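Local atomic coordinates of haloacid dehalogenase domain protein hydrolase (Planctomyces limnophilus, PDB entry 4OVY), a protein that probably acts as a hydrolase of the haloacid dehalogenase superfamily, perhaps a phosphatase, and binds a calcium ion. Residues V34-V39 with I224-V229; C138-M143 with V300-S305; S187-Y192 with E206-D211. One frame throughout, in Å; residues are numbered along the deposited sequence.

Contact 1: V34-V39 with I224-V229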
loop_
_atom_site.group_PDB
_atom_site.type_symbol
_atom_site.label_atom_id
_atom_site.label_comp_id
_atom_site.label_asym_id
_atom_site.label_seq_id
_atom_site.Cartn_x
_atom_site.Cartn_y
_atom_site.Cartn_z
ATOM N N VAL A 34 3.666 19.266 -0.996
ATOM C CA VAL A 34 3.728 18.391 0.176
ATOM C C VAL A 34 3.279 16.970 -0.145
ATOM O O VAL A 34 3.951 16.024 0.232
ATOM C CB VAL A 34 2.869 18.938 1.342
ATOM C CG1 VAL A 34 2.676 17.889 2.435
ATOM C CG2 VAL A 34 3.509 20.194 1.918
ATOM N N SER A 35 2.155 16.832 -0.844
ATOM C CA SER A 35 1.604 15.509 -1.188
ATOM C C SER A 35 2.556 14.621 -2.008
ATOM O O SER A 35 2.389 13.403 -2.028
ATOM C CB SER A 35 0.278 15.662 -1.943
ATOM O OG SER A 35 0.483 16.263 -3.211
ATOM N N GLU A 36 3.534 15.226 -2.685
ATOM C CA GLU A 36 4.480 14.482 -3.528
ATOM C C GLU A 36 5.805 14.146 -2.825
ATOM O O GLU A 36 6.658 13.457 -3.396
ATOM C CB GLU A 36 4.766 15.268 -4.818
ATOM C CG GLU A 36 3.593 15.332 -5.784
ATOM C CD GLU A 36 3.825 16.295 -6.941
ATOM O OE1 GLU A 36 4.946 16.349 -7.497
ATOM O OE2 GLU A 36 2.879 17.009 -7.302
ATOM N N ARG A 37 5.976 14.611 -1.589
ATOM C CA ARG A 37 7.227 14.418 -0.851
ATOM C C ARG A 37 7.332 13.017 -0.254
ATOM O O ARG A 37 7.180 12.819 0.952
ATOM C CB ARG A 37 7.374 15.485 0.229
ATOM C CG ARG A 37 7.443 16.890 -0.349
ATOM C CD ARG A 37 7.611 17.937 0.735
ATOM N NE ARG A 37 7.327 19.256 0.193
ATOM C CZ ARG A 37 7.140 20.356 0.911
ATOM N NH1 ARG A 37 7.228 20.333 2.239
ATOM N NH2 ARG A 37 6.862 21.491 0.282
ATOM N N ILE A 38 7.597 12.052 -1.125
ATOM C CA ILE A 38 7.726 10.647 -0.755
ATOM C C ILE A 38 9.204 10.304 -0.739
ATOM O O ILE A 38 9.925 10.590 -1.710
ATOM C CB ILE A 38 7.042 9.732 -1.799
ATOM C CG1 ILE A 38 5.560 10.086 -1.969
ATOM C CG2 ILE A 38 7.229 8.259 -1.448
ATOM C CD1 ILE A 38 4.792 10.161 -0.673
ATOM N N VAL A 39 9.651 9.695 0.356
ATOM C CA VAL A 39 11.021 9.201 0.479
ATOM C C VAL A 39 11.005 7.738 0.911
ATOM O O VAL A 39 10.246 7.358 1.803
ATOM C CB VAL A 39 11.875 10.060 1.448
ATOM C CG1 VAL A 39 11.250 10.145 2.829
ATOM C CG2 VAL A 39 13.291 9.517 1.544
ATOM N N ILE A 224 2.498 2.783 -3.442
ATOM C CA ILE A 224 2.502 4.244 -3.246
ATOM C C ILE A 224 1.803 4.982 -4.390
ATOM O O ILE A 224 1.149 6.009 -4.170
ATOM C CB ILE A 224 3.933 4.795 -3.066
ATOM C CG1 ILE A 224 4.685 3.991 -1.992
ATOM C CG2 ILE A 224 3.895 6.277 -2.708
ATOM C CD1 ILE A 224 6.058 4.522 -1.640
ATOM N N GLY A 225 1.943 4.464 -5.608
ATOM C CA GLY A 225 1.373 5.104 -6.785
ATOM C C GLY A 225 2.095 6.365 -7.211
ATOM O O GLY A 225 1.539 7.170 -7.955
ATOM N N ARG A 226 3.327 6.535 -6.739
ATOM C CA ARG A 226 4.109 7.750 -6.988
ATOM C C ARG A 226 5.580 7.376 -7.135
ATOM O O ARG A 226 6.043 6.447 -6.504
ATOM C CB ARG A 226 3.998 8.730 -5.798
ATOM C CG ARG A 226 2.613 9.286 -5.458
ATOM C CD ARG A 226 2.680 10.123 -4.171
ATOM N NE ARG A 226 1.434 10.806 -3.775
ATOM C CZ ARG A 226 0.936 11.892 -4.370
ATOM N NH1 ARG A 226 -0.186 12.446 -3.916
ATOM N NH2 ARG A 226 1.546 12.430 -5.426
ATOM N N ARG A 227 6.322 8.127 -7.938
ATOM C CA ARG A 227 7.776 8.032 -7.933
ATOM C C ARG A 227 8.286 8.838 -6.738
ATOM O O ARG A 227 7.974 10.028 -6.631
ATOM C CB ARG A 227 8.357 8.595 -9.227
ATOM C CG ARG A 227 9.853 8.363 -9.386
ATOM C CD ARG A 227 10.440 9.211 -10.506
ATOM N NE ARG A 227 9.715 9.049 -11.764
ATOM C CZ ARG A 227 10.013 8.182 -12.737
ATOM N NH1 ARG A 227 9.262 8.155 -13.826
ATOM N NH2 ARG A 227 11.049 7.349 -12.647
ATOM N N PRO A 228 9.060 8.209 -5.835
ATOM C CA PRO A 228 9.620 8.989 -4.720
ATOM C C PRO A 228 10.576 10.079 -5.203
ATOM O O PRO A 228 11.169 9.950 -6.272
ATOM C CB PRO A 228 10.371 7.940 -3.884
ATOM C CG PRO A 228 9.730 6.629 -4.257
ATOM C CD PRO A 228 9.365 6.774 -5.705
ATOM N N VAL A 229 10.719 11.142 -4.418
ATOM C CA VAL A 229 11.676 12.201 -4.746
ATOM C C VAL A 229 13.034 12.000 -4.067
ATOM O O VAL A 229 13.995 12.715 -4.363
ATOM C CB VAL A 229 11.108 13.600 -4.424
ATOM C CG1 VAL A 229 9.785 13.805 -5.155
ATOM C CG2 VAL A 229 10.951 13.792 -2.925
HETATM O O HOH W 1 0.314 12.295 -0.642
HETATM O O HOH W 2 -0.232 14.930 -5.461
HETATM O O HOH W 3 6.286 11.697 -5.437
#
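The backbone N of V229 donates to I38 O at 2.9 Å, where the loop 224-229 passes the start of strand 38-41 and brings the CA atoms of I38 and P228 to 4.7 Å. It is the only direct hydrogen bond between the two segments. The loop then leads into strand 230-233, the parallel neighbour of 38-41 in the central sheet of this haloacid dehalogenase fold.

I38 carries the apolar part. Its CG2 meets I224 CD1 at 3.9 Å and also touches the ring of P228. The two isoleucine side chains run antiparallel to each other where they touch. The other branch, I38 CG1, lies 3.6 Å from R226 CD, and these two side chains cross at about a right angle. F158 of strand 156-161 packs on both isoleucines.

R226 is extended from CG to NE (chi2 174°, chi3 176°) and reaches the 3-10 turn 34-36. There S35 O sits 3.1 Å above the guanidinium plane at CZ, over its centre. It makes no direct hydrogen bond with NE or NH1, because the angles are poor. One water joins the two residues instead: it lies in the plane of the group, accepts from R226 NH1 at 2.9 Å and bonds to S35 OG at 2.7 Å. A further water donates to S35 O and is held only weakly by NH1. E36 OE2 stays 5.1 Å from R226 NH2. Another water bridges E36 O and R227 O.

R226 pairs its charge, through NE, with E181 of the second subunit while its face rests on S35 O. The attraction to the S35 carbonyl is probably electrostatic, and water carries the hydrogen bonds between R226 and S35.

Contact 2: C138-M143 with V300-S305; sequences CVYQPM and VIFPES. With EDO (1,2-ethanediol), chain F.
Y140 and Q141, at the start of helix 141-152, pack against I301-P303 of the C-terminal tail, with Y140 in the N-cap position. The contact lays the last modelled residues over the N-terminal end of this helix of the haloacid dehalogenase fold.

One backbone hydrogen bond joins the segments, from Q141 N to I301 O at 2.8 Å (150° at the hydrogen). Two CA-H...O contacts accompany it. Y140 CA lies 3.3 Å from the same I301 O, and F302 CA points its hydrogen at V139 O.

The aromatic groups come next. F302 turns its ring edge to two carbonyls, with CD1 3.2 Å from V139 O and CE1 3.5 Å from C138 O, both near the ring plane. I301 CG2 sits over the centre of the F302 ring and also touches Y140 CD1 at 3.8 Å. The two rings meet directly at their CE1 atoms, 4.0 Å apart. The hydroxyl of Y140 is hydrogen-bonded to E265. The side chain of Y140 is about 9 Å from the bound calcium ion.

Q141 packs on V300 and P303, and V139 CG2 meets P303 CG. The CG of Q141 runs alongside V300 CG2, and the bend at chi2 (65°) turns CD to the P303 side. OE1 rests against P303 CB. NE2 bonds to E145 and to a 1,2-ethanediol. An alanine here would probably leave V300 CG2 and P303 CB less well packed and E145 without its amide donor.

V300 O is buried without a polar partner, and P142 CG lies 3.2 Å from this V300 O.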
loop_
_atom_site.group_PDB
_atom_site.type_symbol
_atom_site.label_atom_id
_atom_site.label_comp_id
_atom_site.label_asym_id
_atom_site.label_seq_id
_atom_site.Cartn_x
_atom_site.Cartn_y
_atom_site.Cartn_z
ATOM N N CYS A 138 19.761 -1.762 17.660
ATOM C CA CYS A 138 20.882 -1.719 16.732
ATOM C C CYS A 138 20.496 -0.948 15.466
ATOM O O CYS A 138 20.893 -1.287 14.349
ATOM C CB CYS A 138 21.365 -3.139 16.434
ATOM S SG CYS A 138 21.867 -4.025 17.938
ATOM N N VAL A 139 19.720 0.112 15.676
ATOM C CA VAL A 139 19.303 1.021 14.621
ATOM C C VAL A 139 20.283 2.187 14.609
ATOM O O VAL A 139 20.975 2.437 15.605
ATOM C CB VAL A 139 17.854 1.519 14.819
ATOM C CG1 VAL A 139 16.873 0.351 14.754
ATOM C CG2 VAL A 139 17.690 2.273 16.135
ATOM N N TYR A 140 20.356 2.886 13.481
ATOM C CA TYR A 140 21.321 3.966 13.309
ATOM C C TYR A 140 20.744 5.304 13.747
ATOM O O TYR A 140 19.802 5.815 13.144
ATOM C CB TYR A 140 21.797 4.037 11.861
ATOM C CG TYR A 140 22.361 2.733 11.336
ATOM C CD1 TYR A 140 23.165 1.917 12.132
ATOM C CD2 TYR A 140 22.092 2.318 10.039
ATOM C CE1 TYR A 140 23.682 0.732 11.649
ATOM C CE2 TYR A 140 22.609 1.133 9.545
ATOM C CZ TYR A 140 23.395 0.341 10.349
ATOM O OH TYR A 140 23.901 -0.842 9.862
ATOM N N GLN A 141 21.325 5.858 14.806
ATOM C CA GLN A 141 20.882 7.120 15.369
ATOM C C GLN A 141 20.875 8.250 14.328
ATOM O O GLN A 141 19.927 9.038 14.287
ATOM C CB GLN A 141 21.749 7.485 16.584
ATOM C CG GLN A 141 21.514 8.875 17.153
ATOM C CD GLN A 141 20.121 9.065 17.733
ATOM O OE1 GLN A 141 19.516 8.134 18.271
ATOM N NE2 GLN A 141 19.615 10.284 17.647
ATOM N N PRO A 142 21.915 8.329 13.471
ATOM C CA PRO A 142 21.864 9.355 12.430
ATOM C C PRO A 142 20.684 9.193 11.465
ATOM O O PRO A 142 20.155 10.188 10.967
ATOM C CB PRO A 142 23.205 9.187 11.702
ATOM C CG PRO A 142 24.101 8.572 12.717
ATOM C CD PRO A 142 23.214 7.642 13.488
HETATM N N MSE A 143 20.252 7.962 11.220
HETATM C CA MSE A 143 19.107 7.735 10.340
HETATM C C MSE A 143 17.819 8.059 11.054
HETATM O O MSE A 143 16.876 8.529 10.434
HETATM C CB MSE A 143 19.097 6.306 9.785
HETATM C CG MSE A 143 20.350 6.013 8.960
HETATM SE SE MSE A 143 20.466 7.144 7.340
HETATM C CE MSE A 143 19.035 6.248 6.330
ATOM N N VAL A 300 28.037 9.316 15.940
ATOM C CA VAL A 300 27.684 8.113 16.688
ATOM C C VAL A 300 26.970 7.172 15.731
ATOM O O VAL A 300 26.451 7.611 14.712
ATOM C CB VAL A 300 26.775 8.421 17.911
ATOM C CG1 VAL A 300 27.480 9.370 18.867
ATOM C CG2 VAL A 300 25.430 9.002 17.490
ATOM N N ILE A 301 26.962 5.878 16.044
ATOM C CA ILE A 301 26.260 4.911 15.210
ATOM C C ILE A 301 24.896 4.574 15.810
ATOM O O ILE A 301 23.863 4.791 15.173
ATOM C CB ILE A 301 27.081 3.620 15.016
ATOM C CG1 ILE A 301 28.474 3.944 14.468
ATOM C CG2 ILE A 301 26.346 2.642 14.100
ATOM C CD1 ILE A 301 28.476 4.697 13.158
ATOM N N PHE A 302 24.897 4.056 17.035
ATOM C CA PHE A 302 23.674 3.597 17.682
ATOM C C PHE A 302 23.206 4.589 18.749
ATOM O O PHE A 302 24.012 5.341 19.283
ATOM C CB PHE A 302 23.901 2.221 18.312
ATOM C CG PHE A 302 24.416 1.196 17.340
ATOM C CD1 PHE A 302 23.584 0.665 16.363
ATOM C CD2 PHE A 302 25.733 0.787 17.381
ATOM C CE1 PHE A 302 24.054 -0.270 15.455
ATOM C CE2 PHE A 302 26.216 -0.145 16.479
ATOM C CZ PHE A 302 25.376 -0.675 15.516
ATOM N N PRO A 303 21.900 4.586 19.064
ATOM C CA PRO A 303 21.416 5.405 20.181
ATOM C C PRO A 303 21.953 4.919 21.526
ATOM O O PRO A 303 22.320 3.750 21.668
ATOM C CB PRO A 303 19.891 5.246 20.137
ATOM C CG PRO A 303 19.575 4.338 19.004
ATOM C CD PRO A 303 20.841 3.766 18.454
ATOM N N GLU A 304 21.995 5.813 22.505
ATOM C CA GLU A 304 22.334 5.422 23.871
ATOM C C GLU A 304 21.261 4.482 24.419
ATOM O O GLU A 304 20.090 4.569 24.032
ATOM C CB GLU A 304 22.474 6.648 24.770
ATOM C CG GLU A 304 23.653 7.535 24.400
ATOM C CD GLU A 304 24.019 8.524 25.493
ATOM O OE1 GLU A 304 23.137 8.891 26.303
ATOM O OE2 GLU A 304 25.197 8.939 25.539
ATOM N N SER A 305 21.678 3.575 25.302
ATOM C CA SER A 305 20.774 2.593 25.908
ATOM C C SER A 305 20.200 3.121 27.220
ATOM O O SER A 305 19.371 4.033 27.223
ATOM C CB SER A 305 21.510 1.269 26.146
ATOM O OG SER A 305 22.732 1.478 26.834
HETATM C C1 EDO F . 14.775 11.316 16.804
HETATM O O1 EDO F . 15.195 12.642 16.475
HETATM C C2 EDO F . 15.989 10.498 17.211
HETATM O O2 EDO F . 16.652 11.140 18.307
#

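Contact 3: S187-Y192 with E206-D211; sequences SVKLKY and ELNFID. With EDO (1,2-ethanediol), chain D; EDO (1,2-ethanediol), chain I.
S187 faces both N208 and F209 across a classic beta bulge, where strand 183-195 pairs antiparallel with the short strand 207-209. S187 O accepts two backbone bonds, from N208 N at 2.9 Å and from F209 N at 3.2 Å. Both donors come from the same face of its carbonyl plane. S187 N donates in return to F209 O, and beyond the bulge K189 N donates to E206 O.

The bulge points N208 at the other strand. Its CG is anti to the backbone N (chi1 -177°), and ND2 donates to S187 OG at 2.9 Å, with the oxygen close to the amide plane. S187 OG in turn donates to one 1,2-ethanediol, whose C2 also meets the ring of F209. N208 ND2 bonds to a second diol.

The K189 side chain crosses N208 at about a right angle and packs on E206. Its CE lies 3.2 Å from E206 OE2, but NZ is 4.5 Å from that oxygen, beyond a salt bridge. One water donates to N208 OD1 at 2.8 Å and accepts a weak bond of 3.3 Å from K189 NZ.

Further out, M104 of helix 95-106 touches both V188 and L207. The bulge lies at the dimer interface: Q222 of the second subunit packs on S187 and N208, and its NE2 donates to V188 O.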
loop_
_atom_site.group_PDB
_atom_site.type_symbol
_atom_site.label_atom_id
_atom_site.label_comp_id
_atom_site.label_asym_id
_atom_site.label_seq_id
_atom_site.Cartn_x
_atom_site.Cartn_y
_atom_site.Cartn_z
ATOM N N SER A 187 6.086 -10.616 0.913
ATOM C CA SER A 187 4.889 -11.135 1.570
ATOM C C SER A 187 4.448 -12.502 1.037
ATOM O O SER A 187 4.811 -12.907 -0.070
ATOM C CB SER A 187 3.738 -10.124 1.424
ATOM O OG SER A 187 3.457 -9.845 0.055
ATOM N N VAL A 188 3.685 -13.208 1.867
ATOM C CA VAL A 188 2.927 -14.390 1.444
ATOM C C VAL A 188 1.483 -13.985 1.205
ATOM O O VAL A 188 1.047 -12.910 1.642
ATOM C CB VAL A 188 2.952 -15.519 2.497
ATOM C CG1 VAL A 188 4.383 -15.946 2.780
ATOM C CG2 VAL A 188 2.235 -15.113 3.792
ATOM N N LYS A 189 0.739 -14.846 0.520
ATOM C CA LYS A 189 -0.675 -14.610 0.303
ATOM C C LYS A 189 -1.467 -14.842 1.587
ATOM O O LYS A 189 -1.055 -15.610 2.462
ATOM C CB LYS A 189 -1.216 -15.497 -0.819
ATOM C CG LYS A 189 -0.666 -15.143 -2.191
ATOM C CD LYS A 189 -1.431 -15.863 -3.286
ATOM C CE LYS A 189 -0.714 -15.769 -4.622
ATOM N NZ LYS A 189 -0.616 -14.365 -5.086
ATOM N N LEU A 190 -2.592 -14.142 1.686
ATOM C CA LEU A 190 -3.529 -14.287 2.792
ATOM C C LEU A 190 -4.879 -14.778 2.296
ATOM O O LEU A 190 -5.233 -14.583 1.140
ATOM C CB LEU A 190 -3.729 -12.946 3.492
ATOM C CG LEU A 190 -2.495 -12.338 4.154
ATOM C CD1 LEU A 190 -2.826 -10.945 4.677
ATOM C CD2 LEU A 190 -1.975 -13.237 5.270
ATOM N N LYS A 191 -5.633 -15.395 3.198
ATOM C CA LYS A 191 -7.002 -15.828 2.925
ATOM C C LYS A 191 -7.887 -15.334 4.071
ATOM O O LYS A 191 -7.497 -15.434 5.232
ATOM C CB LYS A 191 -7.043 -17.356 2.833
ATOM C CG LYS A 191 -8.432 -17.967 2.732
ATOM C CD LYS A 191 -8.399 -19.497 2.778
ATOM C CE LYS A 191 -7.900 -20.031 4.118
ATOM N NZ LYS A 191 -8.024 -21.514 4.263
ATOM N N TYR A 192 -9.060 -14.801 3.742
ATOM C CA TYR A 192 -10.035 -14.357 4.738
ATOM C C TYR A 192 -10.922 -15.516 5.160
ATOM O O TYR A 192 -11.454 -16.236 4.315
ATOM C CB TYR A 192 -10.918 -13.259 4.147
ATOM C CG TYR A 192 -12.015 -12.729 5.045
ATOM C CD1 TYR A 192 -11.736 -11.801 6.041
ATOM C CD2 TYR A 192 -13.344 -13.123 4.874
ATOM C CE1 TYR A 192 -12.747 -11.292 6.850
ATOM C CE2 TYR A 192 -14.351 -12.619 5.679
ATOM C CZ TYR A 192 -14.043 -11.700 6.666
ATOM O OH TYR A 192 -15.046 -11.193 7.469
ATOM N N GLU A 206 2.124 -19.773 0.127
ATOM C CA GLU A 206 2.196 -19.291 -1.236
ATOM C C GLU A 206 2.799 -17.893 -1.203
ATOM O O GLU A 206 2.397 -17.078 -0.377
ATOM C CB GLU A 206 0.789 -19.251 -1.822
ATOM C CG GLU A 206 0.717 -19.389 -3.323
ATOM C CD GLU A 206 -0.709 -19.313 -3.838
ATOM O OE1 GLU A 206 -1.645 -19.660 -3.078
ATOM O OE2 GLU A 206 -0.891 -18.893 -5.001
ATOM N N LEU A 207 3.765 -17.631 -2.082
ATOM C CA LEU A 207 4.389 -16.313 -2.170
ATOM C C LEU A 207 3.429 -15.314 -2.797
ATOM O O LEU A 207 2.727 -15.629 -3.751
ATOM C CB LEU A 207 5.661 -16.353 -3.020
ATOM C CG LEU A 207 6.892 -17.056 -2.455
ATOM C CD1 LEU A 207 8.017 -16.988 -3.478
ATOM C CD2 LEU A 207 7.312 -16.440 -1.123
ATOM N N ASN A 208 3.424 -14.101 -2.266
ATOM C CA ASN A 208 2.675 -13.010 -2.862
ATOM C C ASN A 208 3.604 -12.095 -3.651
ATOM O O ASN A 208 3.341 -11.785 -4.812
ATOM C CB ASN A 208 1.935 -12.220 -1.779
ATOM C CG ASN A 208 1.076 -11.114 -2.355
ATOM O OD1 ASN A 208 0.350 -11.331 -3.314
ATOM N ND2 ASN A 208 1.155 -9.922 -1.772
ATOM N N PHE A 209 4.688 -11.662 -3.019
ATOM C CA PHE A 209 5.576 -10.683 -3.626
ATOM C C PHE A 209 6.950 -10.674 -2.973
ATOM O O PHE A 209 7.059 -10.789 -1.755
ATOM C CB PHE A 209 4.943 -9.293 -3.535
ATOM C CG PHE A 209 5.670 -8.244 -4.317
ATOM C CD1 PHE A 209 5.580 -8.209 -5.705
ATOM C CD2 PHE A 209 6.443 -7.285 -3.669
ATOM C CE1 PHE A 209 6.253 -7.238 -6.430
ATOM C CE2 PHE A 209 7.116 -6.314 -4.392
ATOM C CZ PHE A 209 7.019 -6.291 -5.770
ATOM N N ILE A 210 7.987 -10.542 -3.808
ATOM C CA ILE A 210 9.365 -10.398 -3.371
ATOM C C ILE A 210 9.832 -8.991 -3.744
ATOM O O ILE A 210 9.968 -8.654 -4.924
ATOM C CB ILE A 210 10.287 -11.454 -4.027
ATOM C CG1 ILE A 210 9.798 -12.871 -3.706
ATOM C CG2 ILE A 210 11.733 -11.266 -3.585
ATOM C CD1 ILE A 210 9.633 -13.177 -2.227
ATOM N N ASP A 211 10.089 -8.183 -2.720
ATOM C CA ASP A 211 10.347 -6.753 -2.871
ATOM C C ASP A 211 11.847 -6.439 -2.858
ATOM O O ASP A 211 12.344 -5.729 -1.969
ATOM C CB ASP A 211 9.645 -6.006 -1.732
ATOM C CG ASP A 211 9.747 -4.496 -1.863
ATOM O OD1 ASP A 211 9.458 -3.982 -2.963
ATOM O OD2 ASP A 211 10.095 -3.831 -0.854
HETATM C C1 EDO D . 4.521 -5.147 -1.105
HETATM O O1 EDO D . 4.544 -4.621 0.230
HETATM C C2 EDO D . 3.758 -6.473 -1.168
HETATM O O2 EDO D . 4.337 -7.456 -0.305
HETATM C C1 EDO I . -1.440 -7.692 -1.948
HETATM O O1 EDO I . -0.074 -7.248 -1.977
HETATM C C2 EDO I . -2.191 -7.051 -3.092
HETATM O O2 EDO I . -1.437 -7.237 -4.295
HETATM O O HOH W 4 -2.219 -11.603 -4.356
#

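From the N terminus, the chain first reaches 34-39, at the start of a central strand. It next forms helices and comes to 138-143, which opens helix 141-152. It then runs through 187-192, reverses into strand 198-204 and turns a corner at 206 into 207-209, so contact 3 closes a short loop of mostly strand. Contact 1 closes at 224-229 and encloses contact 3. Contact 2 closes last, at 300-305. It crosses contact 1 and also encloses contact 3. Contacts 1 and 3 both reach the mixed sheet and the second subunit. Contact 2 ties the C-terminal tail to a helix start, on the opposite side of the chain's centre from contact 3.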